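Local atomic coordinates of cystathionine beta-lyases/cystathionine gamma-synthases (Corynebacterium glutamicum, PDB entry 5X5H), a protein that probably catalyses, with pyridoxal 5'-phosphate as cofactor, the formation of cystathionine and succinate from O-succinyl-L-homoserine and L-cysteine in methionine biosynthesis. Residues Gly109-Ile114 / Ser354-Pro359; Glu124-Asp129 / Lys137-Asp142; Leu89-Leu94 / Thr116-Trp121. All coordinates share one frame; numbering follows the deposited sequence.

Contact 1 (Gly109-Ile114 / Ser354-Pro359); sequences GTYRLI and SQLEVP
The ring of Tyr111 has Ser354 over one face, while Leu356 approaches it obliquely from nearer the ring's root. Both partners belong to a compact ST turn built into a type I beta turn, Ser354 to Glu357, in the loop that precedes strand 362-366. Ser354 OG stands 4.1 Å above the ring plane of Tyr111, displaced toward the rim. The closer atom is its methylene: Ser354 CB lies 3.5 Å from Tyr111 OH and 3.6 Å from Tyr111 CZ, so the serine covers the phenol end by van der Waals contact and no hydrogen bond joins the two segments.

At the other end, Leu356 sends one branch forward, CD2 resting 3.8 Å from Tyr111 CB. Contact thus runs along the whole tyrosine, from its methylene to its hydroxyl. The ring reaches the loop because Tyr111 CG is anti to the backbone N (chi1 171°), which swings the phenol outward from helix 108-118. Tyr111 also packs on Leu102 and Tyr125 of the sheet, and Leu356 on Val127, so the loop is pressed against both the helix and strand 124-128. This is how a loop far along the chain is laid over the cofactor-binding domain. The side chain of Tyr111 is about 10 Å from a bound pyridoxal phosphate.

The serine hydroxyl is occupied within its own loop. Ser354 OG bonds to Ala351 O and also receives the amide of the turn, Leu356 N to Ser354 OG, at 2.9 Å with a bent N-H...O angle of 139°.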
loop_
_atom_site.group_PDB
_atom_site.type_symbol
_atom_site.label_atom_id
_atom_site.label_comp_id
_atom_site.label_asym_id
_atom_site.label_seq_id
_atom_site.Cartn_x
_atom_site.Cartn_y
_atom_site.Cartn_z
ATOM N N GLY A 109 -15.909 24.733 0.654
ATOM C CA GLY A 109 -15.597 24.134 1.923
ATOM C C GLY A 109 -14.939 25.093 2.958
ATOM O O GLY A 109 -15.231 25.018 4.124
ATOM N N THR A 110 -14.092 26.006 2.520
ATOM C CA THR A 110 -13.512 27.022 3.328
ATOM C C THR A 110 -14.610 27.945 3.968
ATOM O O THR A 110 -14.638 28.241 5.163
ATOM C CB THR A 110 -12.456 27.863 2.619
ATOM O OG1 THR A 110 -11.513 26.962 2.004
ATOM C CG2 THR A 110 -11.817 28.797 3.538
ATOM N N TYR A 111 -15.460 28.377 3.052
ATOM C CA TYR A 111 -16.577 29.199 3.461
ATOM C C TYR A 111 -17.524 28.498 4.471
ATOM O O TYR A 111 -17.839 29.090 5.502
ATOM C CB TYR A 111 -17.435 29.602 2.182
ATOM C CG TYR A 111 -18.774 30.310 2.610
ATOM C CD1 TYR A 111 -18.708 31.561 3.125
ATOM C CD2 TYR A 111 -19.951 29.616 2.592
ATOM C CE1 TYR A 111 -19.901 32.174 3.620
ATOM C CE2 TYR A 111 -21.108 30.219 3.067
ATOM C CZ TYR A 111 -21.041 31.467 3.514
ATOM O OH TYR A 111 -22.274 32.026 4.042
ATOM N N ARG A 112 -17.846 27.251 4.234
ATOM C CA ARG A 112 -18.706 26.458 5.089
ATOM C C ARG A 112 -18.058 26.323 6.441
ATOM O O ARG A 112 -18.694 26.454 7.479
ATOM C CB ARG A 112 -19.066 25.122 4.494
ATOM C CG ARG A 112 -19.896 24.191 5.394
ATOM C CD ARG A 112 -20.248 22.907 4.683
ATOM N NE ARG A 112 -19.064 22.503 3.874
ATOM C CZ ARG A 112 -18.568 21.274 3.706
ATOM N NH1 ARG A 112 -19.104 20.191 4.285
ATOM N NH2 ARG A 112 -17.496 21.121 2.941
ATOM N N LEU A 113 -16.766 26.080 6.464
ATOM C CA LEU A 113 -16.104 25.970 7.765
ATOM C C LEU A 113 -16.190 27.229 8.567
ATOM O O LEU A 113 -16.491 27.178 9.758
ATOM C CB LEU A 113 -14.609 25.591 7.536
ATOM C CG LEU A 113 -13.739 25.277 8.792
ATOM C CD1 LEU A 113 -14.278 24.177 9.632
ATOM C CD2 LEU A 113 -12.292 24.981 8.353
ATOM N N ILE A 114 -15.916 28.367 7.956
ATOM C CA ILE A 114 -16.044 29.649 8.674
ATOM C C ILE A 114 -17.494 29.908 9.139
ATOM O O ILE A 114 -17.738 30.213 10.288
ATOM C CB ILE A 114 -15.564 30.769 7.783
ATOM C CG1 ILE A 114 -14.048 30.592 7.516
ATOM C CG2 ILE A 114 -15.963 32.100 8.485
ATOM C CD1 ILE A 114 -13.529 31.444 6.383
ATOM N N SER A 354 -24.888 32.862 -0.389
ATOM C CA SER A 354 -23.874 33.754 0.085
ATOM C C SER A 354 -23.361 34.650 -1.047
ATOM O O SER A 354 -23.654 34.332 -2.228
ATOM C CB SER A 354 -22.757 32.863 0.686
ATOM O OG SER A 354 -21.812 32.464 -0.356
ATOM N N GLN A 355 -22.514 35.646 -0.794
ATOM C CA GLN A 355 -21.899 36.382 -1.940
ATOM C C GLN A 355 -20.991 35.417 -2.766
ATOM O O GLN A 355 -20.614 35.729 -3.860
ATOM C CB GLN A 355 -21.097 37.671 -1.597
ATOM C CG GLN A 355 -20.932 38.798 -2.750
ATOM C CD GLN A 355 -21.116 38.410 -4.288
ATOM O OE1 GLN A 355 -22.252 38.300 -4.784
ATOM N NE2 GLN A 355 -20.009 38.249 -5.025
ATOM N N LEU A 356 -20.614 34.279 -2.228
ATOM C CA LEU A 356 -19.711 33.344 -2.992
ATOM C C LEU A 356 -20.459 32.476 -3.986
ATOM O O LEU A 356 -19.847 31.572 -4.597
ATOM C CB LEU A 356 -18.971 32.398 -2.028
ATOM C CG LEU A 356 -17.763 33.076 -1.436
ATOM C CD1 LEU A 356 -18.210 34.187 -0.523
ATOM C CD2 LEU A 356 -17.006 32.013 -0.676
ATOM N N GLU A 357 -21.789 32.646 -4.122
ATOM C CA GLU A 357 -22.578 31.731 -4.895
ATOM C C GLU A 357 -22.178 31.856 -6.340
ATOM O O GLU A 357 -21.988 32.991 -6.833
ATOM C CB GLU A 357 -24.085 32.051 -4.718
ATOM C CG GLU A 357 -24.985 31.239 -5.617
ATOM C CD GLU A 357 -26.508 31.407 -5.451
ATOM O OE1 GLU A 357 -27.033 31.821 -4.384
ATOM O OE2 GLU A 357 -27.146 31.080 -6.469
ATOM N N VAL A 358 -22.066 30.735 -7.027
ATOM C CA VAL A 358 -21.460 30.688 -8.388
ATOM C C VAL A 358 -22.551 30.699 -9.438
ATOM O O VAL A 358 -23.525 30.020 -9.272
ATOM C CB VAL A 358 -20.716 29.318 -8.486
ATOM C CG1 VAL A 358 -20.046 29.206 -9.877
ATOM C CG2 VAL A 358 -19.630 29.285 -7.437
ATOM N N PRO A 359 -22.387 31.436 -10.541
ATOM C CA PRO A 359 -23.357 31.409 -11.632
ATOM C C PRO A 359 -23.741 30.034 -12.136
ATOM O O PRO A 359 -22.872 29.117 -12.345
ATOM C CB PRO A 359 -22.748 32.179 -12.751
ATOM C CG PRO A 359 -21.556 32.789 -12.157
ATOM C CD PRO A 359 -21.289 32.333 -10.818
#

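Contact 2 (Glu124-Asp129 / Lys137-Asp142); sequences EYTVVD and KAAIKD
Glu124 OE1 is gripped by two donors, Lys141 NZ and Asn143 ND2. The lysine bond is a salt bridge of 2.7 Å from Lys141 NZ to Glu124 OE1, made on the syn side of the carboxylate but 34° out of its plane. It ties the start of strand 124-128 to the loop after helix 133-139, and so belongs to a beta-alpha-beta crossover that leads on to strand 144-150, parallel to the first and separated from it by strand 99-103. Glu124 runs out extended beyond CG, whereas Lys141 is folded at chi3 (-66°); the two chains meet at about a right angle on the surface of the protein.

Nearer the sheet, the packing is apolar. Ala139 CB lies 3.6 Å from Val128 CG1, with Thr126 CG2 touching the same methyl group more loosely at 4.2 Å. Alternate strand residues thus face the helix, and the CA atoms of Thr126 and Ala139 are 6.9 Å apart.

Thr126 turns its hydroxyl to His99 NE2 of the adjacent strand. Its OG1 is also 3.1 Å from a water, which in turn donates a 2.7 Å hydrogen bond to Ala139 O.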
loop_
_atom_site.group_PDB
_atom_site.type_symbol
_atom_site.label_atom_id
_atom_site.label_comp_id
_atom_site.label_asym_id
_atom_site.label_seq_id
_atom_site.Cartn_x
_atom_site.Cartn_y
_atom_site.Cartn_z
ATOM N N GLU A 124 -15.926 36.102 14.090
ATOM C CA GLU A 124 -16.620 36.975 13.166
ATOM C C GLU A 124 -15.896 36.941 11.829
ATOM O O GLU A 124 -14.639 36.719 11.728
ATOM C CB GLU A 124 -16.499 38.432 13.697
ATOM C CG GLU A 124 -16.914 38.770 15.062
ATOM C CD GLU A 124 -16.513 40.215 15.543
ATOM O OE1 GLU A 124 -15.784 41.031 14.946
ATOM O OE2 GLU A 124 -17.002 40.535 16.650
ATOM N N TYR A 125 -16.602 37.236 10.743
ATOM C CA TYR A 125 -15.964 37.452 9.488
ATOM C C TYR A 125 -16.637 38.508 8.611
ATOM O O TYR A 125 -17.830 38.821 8.814
ATOM C CB TYR A 125 -15.851 36.149 8.741
ATOM C CG TYR A 125 -17.183 35.598 8.158
ATOM C CD1 TYR A 125 -18.072 34.878 8.914
ATOM C CD2 TYR A 125 -17.495 35.813 6.851
ATOM C CE1 TYR A 125 -19.275 34.372 8.374
ATOM C CE2 TYR A 125 -18.664 35.285 6.321
ATOM C CZ TYR A 125 -19.537 34.611 7.088
ATOM O OH TYR A 125 -20.659 34.101 6.554
ATOM N N THR A 126 -15.875 38.932 7.610
ATOM C CA THR A 126 -16.394 39.853 6.572
ATOM C C THR A 126 -15.910 39.295 5.215
ATOM O O THR A 126 -14.751 38.994 5.050
ATOM C CB THR A 126 -15.874 41.254 6.780
ATOM O OG1 THR A 126 -16.374 41.713 8.024
ATOM C CG2 THR A 126 -16.368 42.271 5.711
ATOM N N VAL A 127 -16.805 39.259 4.210
ATOM C CA VAL A 127 -16.476 38.945 2.845
ATOM C C VAL A 127 -16.225 40.196 2.033
ATOM O O VAL A 127 -17.077 41.110 2.162
ATOM C CB VAL A 127 -17.569 38.100 2.162
ATOM C CG1 VAL A 127 -17.372 38.058 0.627
ATOM C CG2 VAL A 127 -17.674 36.737 2.837
ATOM N N VAL A 128 -15.187 40.212 1.205
ATOM C CA VAL A 128 -14.824 41.311 0.379
ATOM C C VAL A 128 -14.365 40.792 -0.986
ATOM O O VAL A 128 -14.112 39.601 -1.134
ATOM C CB VAL A 128 -13.687 42.179 0.937
ATOM C CG1 VAL A 128 -14.013 42.677 2.353
ATOM C CG2 VAL A 128 -12.362 41.447 1.005
ATOM N N ASP A 129 -14.276 41.647 -1.927
ATOM C CA ASP A 129 -13.571 41.330 -3.165
ATOM C C ASP A 129 -12.123 41.583 -2.979
ATOM O O ASP A 129 -11.629 42.690 -2.995
ATOM C CB ASP A 129 -14.202 42.135 -4.320
ATOM C CG ASP A 129 -13.522 41.864 -5.672
ATOM O OD1 ASP A 129 -12.560 41.052 -5.776
ATOM O OD2 ASP A 129 -14.020 42.488 -6.658
ATOM N N LYS A 137 -8.463 46.615 2.682
ATOM C CA LYS A 137 -7.993 47.590 3.642
ATOM C C LYS A 137 -9.175 48.054 4.493
ATOM O O LYS A 137 -9.070 48.127 5.760
ATOM C CB LYS A 137 -7.319 48.739 2.959
ATOM C CG LYS A 137 -6.773 49.708 3.981
ATOM C CD LYS A 137 -6.011 50.783 3.218
ATOM C CE LYS A 137 -5.480 51.791 4.211
ATOM N NZ LYS A 137 -4.907 52.887 3.407
ATOM N N ALA A 138 -10.321 48.301 3.889
ATOM C CA ALA A 138 -11.459 48.847 4.654
ATOM C C ALA A 138 -12.078 47.892 5.611
ATOM O O ALA A 138 -12.731 48.258 6.579
ATOM C CB ALA A 138 -12.569 49.422 3.714
ATOM N N ALA A 139 -11.937 46.578 5.339
ATOM C CA ALA A 139 -12.530 45.596 6.128
ATOM C C ALA A 139 -11.722 45.134 7.374
ATOM O O ALA A 139 -12.304 44.418 8.197
ATOM C CB ALA A 139 -12.789 44.389 5.260
ATOM N N ILE A 140 -10.475 45.519 7.398
ATOM C CA ILE A 140 -9.575 45.196 8.543
ATOM C C ILE A 140 -10.004 46.019 9.764
ATOM O O ILE A 140 -10.154 47.278 9.592
ATOM C CB ILE A 140 -8.141 45.466 8.209
ATOM C CG1 ILE A 140 -7.647 44.612 7.004
ATOM C CG2 ILE A 140 -7.232 45.282 9.437
ATOM C CD1 ILE A 140 -6.302 44.949 6.485
ATOM N N LYS A 141 -10.307 45.341 10.855
ATOM C CA LYS A 141 -10.690 45.930 12.157
ATOM C C LYS A 141 -9.596 45.614 13.197
ATOM O O LYS A 141 -8.625 44.918 12.915
ATOM C CB LYS A 141 -12.013 45.321 12.608
ATOM C CG LYS A 141 -13.150 45.364 11.585
ATOM C CD LYS A 141 -14.449 45.007 12.188
ATOM C CE LYS A 141 -14.502 43.568 12.638
ATOM N NZ LYS A 141 -15.730 43.213 13.342
ATOM N N ASP A 142 -9.757 46.162 14.381
ATOM C CA ASP A 142 -8.744 45.998 15.402
ATOM C C ASP A 142 -8.644 44.553 15.865
ATOM O O ASP A 142 -7.540 44.131 16.189
ATOM C CB ASP A 142 -9.172 46.855 16.574
ATOM C CG ASP A 142 -8.832 48.322 16.372
ATOM O OD1 ASP A 142 -8.117 48.708 15.429
ATOM O OD2 ASP A 142 -9.290 49.109 17.209
HETATM O O HOH W 1 -14.990 44.379 8.604
#

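Contact 3 (Leu89-Leu94 / Thr116-Trp121)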
loop_
_atom_site.group_PDB
_atom_site.type_symbol
_atom_site.label_atom_id
_atom_site.label_comp_id
_atom_site.label_asym_id
_atom_site.label_seq_id
_atom_site.Cartn_x
_atom_site.Cartn_y
_atom_site.Cartn_z
ATOM N N LEU A 89 -5.065 25.676 10.936
ATOM C CA LEU A 89 -4.502 27.006 10.848
ATOM C C LEU A 89 -5.476 28.002 11.443
ATOM O O LEU A 89 -5.087 28.928 12.212
ATOM C CB LEU A 89 -4.118 27.336 9.376
ATOM C CG LEU A 89 -3.100 28.298 8.913
ATOM C CD1 LEU A 89 -1.879 28.363 9.772
ATOM C CD2 LEU A 89 -2.987 28.059 7.422
ATOM N N PHE A 90 -6.771 27.869 11.238
ATOM C CA PHE A 90 -7.787 28.710 11.803
ATOM C C PHE A 90 -7.667 28.682 13.344
ATOM O O PHE A 90 -7.806 29.709 14.051
ATOM C CB PHE A 90 -9.237 28.381 11.439
ATOM C CG PHE A 90 -9.688 28.740 10.054
ATOM C CD1 PHE A 90 -8.949 29.449 9.139
ATOM C CD2 PHE A 90 -10.888 28.249 9.648
ATOM C CE1 PHE A 90 -9.453 29.723 7.828
ATOM C CE2 PHE A 90 -11.385 28.531 8.377
ATOM C CZ PHE A 90 -10.667 29.274 7.528
ATOM N N ARG A 91 -7.521 27.486 13.934
ATOM C CA ARG A 91 -7.512 27.317 15.377
ATOM C C ARG A 91 -6.291 27.867 15.979
ATOM O O ARG A 91 -6.357 28.154 17.190
ATOM C CB ARG A 91 -7.769 25.815 15.707
ATOM C CG ARG A 91 -9.192 25.471 15.348
ATOM C CD ARG A 91 -9.290 23.961 15.240
ATOM N NE ARG A 91 -9.535 23.442 16.553
ATOM C CZ ARG A 91 -9.687 22.161 16.847
ATOM N NH1 ARG A 91 -9.605 21.269 15.898
ATOM N NH2 ARG A 91 -10.090 21.845 18.055
ATOM N N ILE A 92 -5.200 27.938 15.276
ATOM C CA ILE A 92 -3.963 28.550 15.776
ATOM C C ILE A 92 -4.099 30.092 15.767
ATOM O O ILE A 92 -3.782 30.780 16.724
ATOM C CB ILE A 92 -2.775 28.126 14.945
ATOM C CG1 ILE A 92 -2.506 26.649 15.238
ATOM C CG2 ILE A 92 -1.533 28.964 15.239
ATOM C CD1 ILE A 92 -1.583 26.032 14.243
ATOM N N ILE A 93 -4.602 30.635 14.662
ATOM C CA ILE A 93 -4.567 32.076 14.431
ATOM C C ILE A 93 -5.730 32.740 15.145
ATOM O O ILE A 93 -5.540 33.922 15.567
ATOM C CB ILE A 93 -4.562 32.346 12.941
ATOM C CG1 ILE A 93 -3.241 31.899 12.345
ATOM C CG2 ILE A 93 -4.696 33.884 12.641
ATOM C CD1 ILE A 93 -3.111 31.964 10.867
ATOM N N LEU A 94 -6.858 32.118 15.264
ATOM C CA LEU A 94 -8.095 32.757 15.761
ATOM C C LEU A 94 -8.422 32.168 17.140
ATOM O O LEU A 94 -8.086 30.989 17.487
ATOM C CB LEU A 94 -9.234 32.386 14.861
ATOM C CG LEU A 94 -9.087 32.823 13.399
ATOM C CD1 LEU A 94 -10.080 32.189 12.512
ATOM C CD2 LEU A 94 -9.143 34.336 13.195
ATOM N N THR A 116 -20.421 28.027 9.115
ATOM C CA THR A 116 -21.166 27.096 9.959
ATOM C C THR A 116 -20.482 26.813 11.263
ATOM O O THR A 116 -21.100 26.844 12.334
ATOM C CB THR A 116 -21.487 25.786 9.160
ATOM O OG1 THR A 116 -22.387 26.049 8.078
ATOM C CG2 THR A 116 -22.116 24.747 10.091
ATOM N N VAL A 117 -19.197 26.529 11.243
ATOM C CA VAL A 117 -18.509 26.120 12.436
ATOM C C VAL A 117 -17.900 27.255 13.218
ATOM O O VAL A 117 -18.213 27.444 14.410
ATOM C CB VAL A 117 -17.410 25.001 12.083
ATOM C CG1 VAL A 117 -16.619 24.569 13.320
ATOM C CG2 VAL A 117 -18.105 23.820 11.404
ATOM N N PHE A 118 -16.993 28.053 12.646
ATOM C CA PHE A 118 -16.274 28.997 13.441
ATOM C C PHE A 118 -17.176 30.128 14.009
ATOM O O PHE A 118 -16.908 30.625 15.105
ATOM C CB PHE A 118 -15.001 29.509 12.776
ATOM C CG PHE A 118 -13.867 28.531 12.879
ATOM C CD1 PHE A 118 -13.890 27.394 12.118
ATOM C CD2 PHE A 118 -12.971 28.647 13.898
ATOM C CE1 PHE A 118 -12.903 26.416 12.252
ATOM C CE2 PHE A 118 -11.938 27.715 14.035
ATOM C CZ PHE A 118 -11.966 26.569 13.271
ATOM N N THR A 119 -18.246 30.496 13.286
ATOM C CA THR A 119 -19.158 31.506 13.868
ATOM C C THR A 119 -19.886 30.956 15.118
ATOM O O THR A 119 -20.057 31.753 16.045
ATOM C CB THR A 119 -20.230 31.955 12.884
ATOM O OG1 THR A 119 -20.990 30.803 12.529
ATOM C CG2 THR A 119 -19.687 32.601 11.666
ATOM N N ALA A 120 -20.082 29.689 15.241
ATOM C CA ALA A 120 -20.668 29.102 16.429
ATOM C C ALA A 120 -19.704 29.104 17.596
ATOM O O ALA A 120 -20.105 28.987 18.776
ATOM C CB ALA A 120 -21.178 27.734 16.104
ATOM N N TRP A 121 -18.436 29.303 17.311
ATOM C CA TRP A 121 -17.351 29.347 18.353
ATOM C C TRP A 121 -16.866 30.802 18.627
ATOM O O TRP A 121 -15.781 31.005 19.127
ATOM C CB TRP A 121 -16.218 28.388 17.898
ATOM C CG TRP A 121 -16.604 26.960 18.070
ATOM C CD1 TRP A 121 -17.269 26.185 17.169
ATOM C CD2 TRP A 121 -16.543 26.216 19.266
ATOM N NE1 TRP A 121 -17.576 24.965 17.695
ATOM C CE2 TRP A 121 -17.108 24.937 18.994
ATOM C CE3 TRP A 121 -15.955 26.443 20.528
ATOM C CZ2 TRP A 121 -17.158 23.920 19.943
ATOM C CZ3 TRP A 121 -16.003 25.374 21.488
ATOM C CH2 TRP A 121 -16.631 24.193 21.198
#
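This is a buried helix-to-helix contact, an edge-to-face aromatic pair between the C-terminal parts of helices 82-93 and 108-118, which lead into and out of strand 99-103 of the large mixed sheet. Phe118 fills most of the interface. With its CG anti to the carbonyl carbon and beside the backbone N (chi1 -79°), its ring reaches helix 82-93. Phe90 presents its edge to one face of that ring, the centroids of Phe90 and Phe118 being 5.3 Å apart and the planes almost perpendicular at 86°. The touching corner is CD2 of Phe90, 3.8 Å from Phe118 CE1.

The same face is used a second time. Phe90 CB sits 4.1 Å from the centroid of the Phe118 ring, 28° off its normal, a CH-pi contact made alongside the ring-to-ring one. Methylene and ring edge therefore lie together over a single face, which would restrict rotation of the Phe118 ring. Arg91, next in sequence, closes the rim instead: its CG lies in the plane of the Phe118 ring, 3.6 Å from Phe118 CZ.

While the aliphatic base of Arg91 packs here, its guanidinium continues into the subunit interface. NH1 forms a salt bridge with Asp87 of its own chain and NH2 one with Asp87 of the second subunit, acidic partners that would be expected to offset the approach of the second subunit's Arg91. Phe90 instead turns its ring to the sheet, packing on Leu146 and meeting Trp148 in another edge-to-face pair.

Aromatic and aliphatic side chains thus pack the helices against one another and on the strands beneath, as is characteristic of the three-layered alpha/beta/alpha cofactor-binding domain of fold-type I pyridoxal phosphate enzymes.

Helix 108-118 joins contacts 1 and 3, and strand 124-128, next in the chain, carries contact 2; the three centres lie about 16 Å from one another. Tyr125 bridges them, its CD1 3.5 Å from Ile114 CG2 and its CE1 3.8 Å from Thr119 CG2. Ile114 also reaches the other way, its CG1 3.5 Å from Phe90 CE2, so Ile114 packs on both Tyr125 and Phe90. The side chains of Tyr111 and Phe90 are each about 10 Å from a bound pyridoxal phosphate, whereas contact 2 lies at the surface, away from the cofactor. Contacts 1 and 3 both touch the second subunit; contact 2 touches no other chain of the assembly.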